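Local coordinates for lambda phage protein with carbohydrate-binding module (PDB 2A5Z) that is of unknown function but binds magnesium and has a jelly-roll fold with a carbohydrate-binding module, consistent with a role in sugar recognition, at residues P132-V137 and I241-I246; T98-F103 and K231-T236; L108-P113 and R220-T225. All blocks are in the same frame, centred on the assembly; numbering follows the deposited sequence.

Interaction 1 (P132-V137 and I241-I246); sequences PAQLTV and ISLISI
Where the segment 241-246 runs into strand 245-254, it packs on strand 134-137 of the larger jelly-roll sheet: A133, Q134 and T136 meet I241, L243 and I244. The touching backbones run in nearly the same direction, 15° apart, but Q134 and L243 remain 6.2 Å apart at their CA atoms, too far for sheet pairing, so side chains make the contact. At one end the small A133 offers only CB, which lets the extended I241 bring CD1 to 4.0 Å from it. Q134 comes next. Its CG lies beside the backbone N (chi1 -59°) and the chain beyond is extended, carrying NE2 toward the S242 carbonyl, with I241 CG2 3.9 Å from NE2. Q134 NE2 gives S242 O a short but bent, weak hydrogen bond of 2.8 Å; its stronger acceptor is A129 O, so this buried amide nitrogen is shared between two carbonyls. The aliphatic part of the same residue is useful too: Q134 CG meets L243 CD2 at 4.0 Å as the two side chains slide past each other in opposite directions. Farther along, the tip of I244, CD1, rests 3.4 Å from T136 OG1 and also touches T136 CB. A threonine suits this buried place because its hydroxyl is satisfied by a hydrogen bond with T232 OG1, while the latter also bonds I244 N. The arrangement, a strand of one sheet packed by side chains against the run-in to a strand of the other, is that of a jelly-roll sandwich.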
loop_
_atom_site.group_PDB
_atom_site.type_symbol
_atom_site.label_atom_id
_atom_site.label_comp_id
_atom_site.label_asym_id
_atom_site.label_seq_id
_atom_site.Cartn_x
_atom_site.Cartn_y
_atom_site.Cartn_z
ATOM N N PRO C 132 26.746 23.808 -1.780
ATOM C CA PRO C 132 25.822 24.902 -2.101
ATOM C C PRO C 132 24.655 24.501 -3.022
ATOM O O PRO C 132 23.662 25.216 -3.085
ATOM C CB PRO C 132 26.718 25.953 -2.775
ATOM C CG PRO C 132 27.997 25.265 -3.099
ATOM C CD PRO C 132 28.140 24.148 -2.117
ATOM N N ALA C 133 24.767 23.354 -3.686
ATOM C CA ALA C 133 23.722 22.852 -4.580
ATOM C C ALA C 133 22.564 22.163 -3.838
ATOM O O ALA C 133 21.506 21.901 -4.436
ATOM C CB ALA C 133 24.320 21.909 -5.606
ATOM N N GLN C 134 22.764 21.877 -2.548
ATOM C CA GLN C 134 21.747 21.203 -1.738
ATOM C C GLN C 134 20.627 22.146 -1.282
ATOM O O GLN C 134 20.885 23.190 -0.671
ATOM C CB GLN C 134 22.375 20.505 -0.526
ATOM C CG GLN C 134 23.427 19.457 -0.855
ATOM C CD GLN C 134 24.394 19.200 0.296
ATOM O OE1 GLN C 134 24.405 19.924 1.299
ATOM N NE2 GLN C 134 25.221 18.168 0.153
ATOM N N LEU C 135 19.387 21.758 -1.590
ATOM C CA LEU C 135 18.186 22.460 -1.133
ATOM C C LEU C 135 17.166 21.441 -0.637
ATOM O O LEU C 135 16.717 20.576 -1.397
ATOM C CB LEU C 135 17.578 23.338 -2.250
ATOM C CG LEU C 135 16.211 24.023 -2.030
ATOM C CD1 LEU C 135 16.248 25.083 -0.927
ATOM C CD2 LEU C 135 15.704 24.646 -3.311
ATOM N N THR C 136 16.827 21.545 0.641
ATOM C CA THR C 136 15.836 20.685 1.270
ATOM C C THR C 136 14.782 21.543 1.972
ATOM O O THR C 136 15.101 22.606 2.507
ATOM C CB THR C 136 16.511 19.722 2.283
ATOM O OG1 THR C 136 17.553 19.002 1.618
ATOM C CG2 THR C 136 15.520 18.723 2.853
ATOM N N VAL C 137 13.529 21.089 1.939
ATOM C CA VAL C 137 12.426 21.766 2.621
ATOM C C VAL C 137 11.586 20.763 3.417
ATOM O O VAL C 137 11.252 19.688 2.921
ATOM C CB VAL C 137 11.479 22.521 1.636
ATOM C CG1 VAL C 137 10.435 23.334 2.412
ATOM C CG2 VAL C 137 12.267 23.446 0.722
ATOM N N ILE C 241 26.503 14.234 -5.722
ATOM C CA ILE C 241 26.317 15.078 -4.550
ATOM C C ILE C 241 25.256 14.442 -3.661
ATOM O O ILE C 241 24.125 14.219 -4.107
ATOM C CB ILE C 241 25.874 16.518 -4.919
ATOM C CG1 ILE C 241 26.895 17.189 -5.833
ATOM C CG2 ILE C 241 25.628 17.349 -3.645
ATOM C CD1 ILE C 241 26.450 18.550 -6.354
ATOM N N SER C 242 25.628 14.147 -2.414
ATOM C CA SER C 242 24.677 13.617 -1.436
ATOM C C SER C 242 23.664 14.686 -1.045
ATOM O O SER C 242 24.021 15.860 -0.855
ATOM C CB SER C 242 25.388 13.100 -0.181
ATOM O OG SER C 242 26.137 11.925 -0.445
ATOM N N LEU C 243 22.401 14.279 -0.960
ATOM C CA LEU C 243 21.332 15.138 -0.444
ATOM C C LEU C 243 20.959 14.642 0.950
ATOM O O LEU C 243 21.684 13.834 1.532
ATOM C CB LEU C 243 20.126 15.145 -1.405
ATOM C CG LEU C 243 20.443 15.538 -2.866
ATOM C CD1 LEU C 243 19.176 15.651 -3.701
ATOM C CD2 LEU C 243 21.257 16.830 -2.954
ATOM N N ILE C 244 19.839 15.103 1.492
ATOM C CA ILE C 244 19.469 14.714 2.847
ATOM C C ILE C 244 18.780 13.329 2.856
ATOM O O ILE C 244 17.889 13.069 2.055
ATOM C CB ILE C 244 18.682 15.867 3.553
ATOM C CG1 ILE C 244 19.677 16.993 3.925
ATOM C CG2 ILE C 244 17.893 15.360 4.766
ATOM C CD1 ILE C 244 19.078 18.231 4.604
ATOM N N SER C 245 19.237 12.439 3.737
ATOM C CA SER C 245 18.658 11.099 3.882
ATOM C C SER C 245 17.405 11.150 4.738
ATOM O O SER C 245 17.303 11.982 5.627
ATOM C CB SER C 245 19.668 10.138 4.513
ATOM O OG SER C 245 20.871 10.100 3.764
ATOM N N ILE C 246 16.451 10.260 4.477
ATOM C CA ILE C 246 15.213 10.220 5.277
ATOM C C ILE C 246 14.966 8.843 5.913
ATOM O O ILE C 246 15.053 7.800 5.247
ATOM C CB ILE C 246 13.968 10.767 4.507
ATOM C CG1 ILE C 246 12.720 10.808 5.420
ATOM C CG2 ILE C 246 13.746 10.001 3.183
ATOM C CD1 ILE C 246 11.613 11.743 4.942
#

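Interaction 2 (T98-F103 and K231-T236); sequences TANASF and KTQCKT
N100 and Q233 meet through a side-chain-to-backbone bond: Q233 NE2 donates to N100 O over 2.8 Å in an almost straight line (170°), with the acceptor close to the plane of the amide. Q233 CG is anti to the backbone N (chi1 -168°), and the extended chain beyond it carries the amide past A101 O and S102 CB. On the backbone, N100 N makes a weak bond to C234 O, and C234 N a firmer one of 3.0 Å to A101 O. Past these begins antiparallel pairing of strands 102-107 and 230-234, neighbours in the larger sheet of the jelly roll. S102 and Q233 form a non-hydrogen-bonded pair, 4.2 Å apart at their CA atoms, and S102 CA makes a CA-H...O contact of 3.2 Å to the neighbouring T232 O. F103 and T232 form the hydrogen-bonded pair, exchanging F103 N to T232 O at 2.9 Å and T232 N to F103 O at 3.0 Å. The type II turn T98-A101 leads into strand 102-107. N100 takes its third position with positive phi (74°), a conformation that asparagine accepts more readily than most residues. A water bridges N100 OD1, 2.6 Å away, to K235 O. S102 OG, packed against K231 CE, hydrogen-bonds to T73 OG1 and G144 O, and K231 NZ reaches G144 O and S142 O. On the other face, the F103 side chain touches L70, S72 and I93.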
loop_
_atom_site.group_PDB
_atom_site.type_symbol
_atom_site.label_atom_id
_atom_site.label_comp_id
_atom_site.label_asym_id
_atom_site.label_seq_id
_atom_site.Cartn_x
_atom_site.Cartn_y
_atom_site.Cartn_z
ATOM N N THR C 98 21.025 15.734 -14.008
ATOM C CA THR C 98 19.913 16.627 -14.338
ATOM C C THR C 98 19.728 17.635 -13.212
ATOM O O THR C 98 19.584 17.253 -12.051
ATOM C CB THR C 98 18.581 15.850 -14.549
ATOM O OG1 THR C 98 18.769 14.820 -15.533
ATOM C CG2 THR C 98 17.451 16.783 -14.999
ATOM N N ALA C 99 19.732 18.920 -13.564
ATOM C CA ALA C 99 19.518 19.995 -12.601
ATOM C C ALA C 99 18.098 19.945 -12.055
ATOM O O ALA C 99 17.147 19.633 -12.783
ATOM C CB ALA C 99 19.798 21.354 -13.239
ATOM N N ASN C 100 17.967 20.244 -10.767
ATOM C CA ASN C 100 16.678 20.256 -10.059
ATOM C C ASN C 100 16.067 18.882 -9.753
ATOM O O ASN C 100 14.941 18.801 -9.250
ATOM C CB ASN C 100 15.660 21.191 -10.734
ATOM C CG ASN C 100 16.085 22.647 -10.687
ATOM O OD1 ASN C 100 16.857 23.061 -9.819
ATOM N ND2 ASN C 100 15.565 23.439 -11.616
ATOM N N ALA C 101 16.818 17.813 -10.026
ATOM C CA ALA C 101 16.404 16.461 -9.626
ATOM C C ALA C 101 16.083 16.471 -8.135
ATOM O O ALA C 101 16.785 17.119 -7.342
ATOM C CB ALA C 101 17.494 15.457 -9.926
ATOM N N SER C 102 15.018 15.773 -7.755
ATOM C CA SER C 102 14.556 15.813 -6.372
ATOM C C SER C 102 13.860 14.528 -5.939
ATOM O O SER C 102 13.394 13.745 -6.771
ATOM C CB SER C 102 13.608 16.998 -6.161
ATOM O OG SER C 102 12.418 16.859 -6.926
ATOM N N PHE C 103 13.812 14.321 -4.627
ATOM C CA PHE C 103 12.931 13.319 -4.051
ATOM C C PHE C 103 11.982 14.000 -3.080
ATOM O O PHE C 103 12.392 14.832 -2.264
ATOM C CB PHE C 103 13.702 12.191 -3.363
ATOM C CG PHE C 103 12.811 11.192 -2.675
ATOM C CD1 PHE C 103 12.139 10.219 -3.409
ATOM C CD2 PHE C 103 12.623 11.242 -1.292
ATOM C CE1 PHE C 103 11.297 9.296 -2.769
ATOM C CE2 PHE C 103 11.787 10.326 -0.645
ATOM C CZ PHE C 103 11.127 9.355 -1.381
ATOM N N LYS C 231 11.119 17.427 0.963
ATOM C CA LYS C 231 11.679 17.432 -0.378
ATOM C C LYS C 231 13.158 17.788 -0.317
ATOM O O LYS C 231 13.529 18.788 0.292
ATOM C CB LYS C 231 10.935 18.426 -1.279
ATOM C CG LYS C 231 11.338 18.355 -2.752
ATOM C CD LYS C 231 10.637 19.422 -3.573
ATOM C CE LYS C 231 11.075 19.346 -5.018
ATOM N NZ LYS C 231 10.711 20.556 -5.799
ATOM N N THR C 232 13.993 16.976 -0.950
ATOM C CA THR C 232 15.414 17.288 -1.057
ATOM C C THR C 232 15.790 17.302 -2.531
ATOM O O THR C 232 15.281 16.501 -3.315
ATOM C CB THR C 232 16.294 16.334 -0.206
ATOM O OG1 THR C 232 17.582 16.920 0.009
ATOM C CG2 THR C 232 16.441 14.950 -0.855
ATOM N N GLN C 233 16.673 18.226 -2.895
ATOM C CA GLN C 233 16.874 18.606 -4.289
ATOM C C GLN C 233 18.305 19.058 -4.554
ATOM O O GLN C 233 18.961 19.637 -3.677
ATOM C CB GLN C 233 15.938 19.765 -4.630
ATOM C CG GLN C 233 15.823 20.093 -6.117
ATOM C CD GLN C 233 14.672 21.024 -6.398
ATOM O OE1 GLN C 233 14.411 21.942 -5.624
ATOM N NE2 GLN C 233 13.961 20.784 -7.492
ATOM N N CYS C 234 18.773 18.804 -5.773
ATOM C CA CYS C 234 20.057 19.328 -6.228
ATOM C C CYS C 234 19.816 20.396 -7.286
ATOM O O CYS C 234 19.141 20.141 -8.279
ATOM C CB CYS C 234 20.942 18.215 -6.780
ATOM S SG CYS C 234 22.608 18.794 -7.203
ATOM N N LYS C 235 20.361 21.588 -7.060
ATOM C CA LYS C 235 20.141 22.732 -7.945
ATOM C C LYS C 235 21.017 22.719 -9.193
ATOM O O LYS C 235 20.769 23.481 -10.127
ATOM C CB LYS C 235 20.366 24.041 -7.194
ATOM C CG LYS C 235 19.270 24.385 -6.193
ATOM C CD LYS C 235 19.458 25.791 -5.633
ATOM C CE LYS C 235 20.576 25.825 -4.604
ATOM N NZ LYS C 235 20.836 27.216 -4.141
ATOM N N THR C 236 22.043 21.870 -9.199
ATOM C CA THR C 236 22.975 21.798 -10.324
ATOM C C THR C 236 22.887 20.462 -11.061
ATOM O O THR C 236 22.256 19.501 -10.585
ATOM C CB THR C 236 24.442 22.043 -9.890
ATOM O OG1 THR C 236 24.913 20.929 -9.118
ATOM C CG2 THR C 236 24.574 23.341 -9.085
HETATM O O HOH W 1 18.598 25.020 -10.077
#

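Interaction 3 (L108-P113 and R220-T225); sequences LMAIFP and RADNAT
R220 reaches the turn at M109-F112 by running extended through CD, with CG anti to the backbone N (chi1 178°), then bending at chi3 (-78°) to swing NE round. M109, present as selenomethionine, bends at its own chi3 (67°), which sets CE 4.2 Å above the guanidinium plane, over its centre. Acceptors line that plane's edge. R220 NH2 donates to F112 O at 2.8 Å in the carbonyl plane, while R220 NH1 reaches the same oxygen at 3.2 Å from above the F112 carbonyl plane, an end-on grip. R220 NH1 also bonds M109 O at 3.1 Å. M109-F112 is a type I beta turn, closed by F112 N donating to M109 O, and the arginine and this N-H approach M109 O from opposite faces of its plane. The arginine thus ties the loop after strand 102-107 to the loop before strand 226-228. Arginine suits the place, since one flat group can serve several carbonyls. Its charge is probably offset by D222, whose OD1 takes R220 NH1 at 2.9 Å on its syn lone pair, and by D195, which forms a salt bridge with NE. D222, centre of an inverse gamma turn, also lays CB 4.0 Å from A110 CB, where the small alanine admits close approach. L108 CD2 packs 4.2 Å from A224 CB, and I81 of the second subunit packs against L108 and A110.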
loop_
_atom_site.group_PDB
_atom_site.type_symbol
_atom_site.label_atom_id
_atom_site.label_comp_id
_atom_site.label_asym_id
_atom_site.label_seq_id
_atom_site.Cartn_x
_atom_site.Cartn_y
_atom_site.Cartn_z
ATOM N N LEU C 108 -0.975 15.892 -0.652
ATOM C CA LEU C 108 -1.653 17.055 -1.238
ATOM C C LEU C 108 -2.153 18.016 -0.158
ATOM O O LEU C 108 -2.595 17.585 0.913
ATOM C CB LEU C 108 -2.839 16.610 -2.111
ATOM C CG LEU C 108 -2.517 15.800 -3.367
ATOM C CD1 LEU C 108 -3.741 14.991 -3.836
ATOM C CD2 LEU C 108 -1.957 16.681 -4.494
HETATM N N MSE C 109 -2.108 19.314 -0.456
HETATM C CA MSE C 109 -2.537 20.343 0.502
HETATM C C MSE C 109 -4.054 20.490 0.604
HETATM O O MSE C 109 -4.568 20.882 1.665
HETATM C CB MSE C 109 -1.869 21.687 0.176
HETATM C CG MSE C 109 -0.324 21.592 0.146
HETATM SE SE MSE C 109 0.594 23.148 0.028
HETATM C CE MSE C 109 0.155 23.828 1.630
ATOM N N ALA C 110 -4.766 20.155 -0.475
ATOM C CA ALA C 110 -6.230 20.311 -0.540
ATOM C C ALA C 110 -6.972 19.616 0.596
ATOM O O ALA C 110 -8.016 20.085 1.048
ATOM C CB ALA C 110 -6.765 19.823 -1.891
ATOM N N ILE C 111 -6.416 18.499 1.054
ATOM C CA ILE C 111 -7.039 17.702 2.103
ATOM C C ILE C 111 -6.649 18.167 3.508
ATOM O O ILE C 111 -7.176 17.670 4.502
ATOM C CB ILE C 111 -6.738 16.182 1.917
ATOM C CG1 ILE C 111 -5.236 15.904 2.023
ATOM C CG2 ILE C 111 -7.321 15.672 0.581
ATOM C CD1 ILE C 111 -4.890 14.435 2.213
ATOM N N PHE C 112 -5.708 19.108 3.585
ATOM C CA PHE C 112 -5.283 19.668 4.868
ATOM C C PHE C 112 -5.489 21.189 4.846
ATOM O O PHE C 112 -4.529 21.952 4.741
ATOM C CB PHE C 112 -3.817 19.317 5.180
ATOM C CG PHE C 112 -3.539 17.830 5.267
ATOM C CD1 PHE C 112 -4.195 17.031 6.205
ATOM C CD2 PHE C 112 -2.609 17.235 4.416
ATOM C CE1 PHE C 112 -3.943 15.656 6.285
ATOM C CE2 PHE C 112 -2.340 15.870 4.494
ATOM C CZ PHE C 112 -3.007 15.076 5.427
ATOM N N PRO C 113 -6.753 21.640 4.929
ATOM C CA PRO C 113 -6.970 23.078 4.987
ATOM C C PRO C 113 -6.468 23.609 6.339
ATOM O O PRO C 113 -6.210 22.812 7.253
ATOM C CB PRO C 113 -8.490 23.207 4.851
ATOM C CG PRO C 113 -9.024 21.925 5.363
ATOM C CD PRO C 113 -8.015 20.880 5.000
ATOM N N ARG C 220 0.777 27.938 -0.408
ATOM C CA ARG C 220 -0.256 26.931 -0.561
ATOM C C ARG C 220 -0.749 26.895 -1.999
ATOM O O ARG C 220 -1.002 27.932 -2.592
ATOM C CB ARG C 220 -1.427 27.205 0.388
ATOM C CG ARG C 220 -2.582 26.212 0.238
ATOM C CD ARG C 220 -3.752 26.509 1.182
ATOM N NE ARG C 220 -3.497 26.060 2.557
ATOM C CZ ARG C 220 -3.705 24.821 3.006
ATOM N NH1 ARG C 220 -4.161 23.869 2.204
ATOM N NH2 ARG C 220 -3.453 24.534 4.269
ATOM N N ALA C 221 -0.853 25.688 -2.547
ATOM C CA ALA C 221 -1.597 25.434 -3.778
ATOM C C ALA C 221 -2.385 24.158 -3.553
ATOM O O ALA C 221 -1.803 23.093 -3.289
ATOM C CB ALA C 221 -0.666 25.303 -4.973
ATOM N N ASP C 222 -3.713 24.274 -3.613
ATOM C CA ASP C 222 -4.601 23.137 -3.378
ATOM C C ASP C 222 -4.851 22.326 -4.658
ATOM O O ASP C 222 -5.994 22.064 -5.049
ATOM C CB ASP C 222 -5.914 23.597 -2.731
ATOM C CG ASP C 222 -5.744 23.983 -1.251
ATOM O OD1 ASP C 222 -4.690 23.684 -0.646
ATOM O OD2 ASP C 222 -6.683 24.580 -0.691
ATOM N N ASN C 223 -3.753 21.915 -5.280
ATOM C CA ASN C 223 -3.776 21.090 -6.486
ATOM C C ASN C 223 -2.461 20.309 -6.559
ATOM O O ASN C 223 -1.650 20.380 -5.630
ATOM C CB ASN C 223 -4.011 21.951 -7.743
ATOM C CG ASN C 223 -2.996 23.076 -7.883
ATOM O OD1 ASN C 223 -1.787 22.840 -7.835
ATOM N ND2 ASN C 223 -3.482 24.306 -8.051
ATOM N N ALA C 224 -2.245 19.568 -7.643
ATOM C CA ALA C 224 -1.076 18.691 -7.726
ATOM C C ALA C 224 0.203 19.378 -8.220
ATOM O O ALA C 224 1.186 18.699 -8.486
ATOM C CB ALA C 224 -1.393 17.425 -8.565
ATOM N N THR C 225 0.200 20.709 -8.337
ATOM C CA THR C 225 1.444 21.463 -8.587
ATOM C C THR C 225 2.277 21.592 -7.310
ATOM O O THR C 225 3.468 21.945 -7.361
ATOM C CB THR C 225 1.201 22.896 -9.158
ATOM O OG1 THR C 225 0.633 23.732 -8.140
ATOM C CG2 THR C 225 0.284 22.859 -10.367
HETATM O O HOH W 2 -1.008 20.280 -2.777
HETATM O O HOH W 3 -3.848 19.683 -3.188
#

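Interactions 1 and 2 are neighbours, with centres about 8 Å apart, and share the larger sheet, where strand 230-234 lies between 134-137 and 102-107. T232 belongs to both: its backbone serves interaction 2 and its side chain faces interaction 1. Interaction 1 is the buried one, joining the two layers by side chains, aliphatic branches together with an amide and a hydroxyl; interaction 2 is partly buried and rests on backbone pairing within one layer. Interaction 3, its centre about 22 to 24 Å from theirs, touches neither. It lies in loops near the second subunit, and its chemistry is that of an arginine with carbonyls and carboxylates in place of strand pairing.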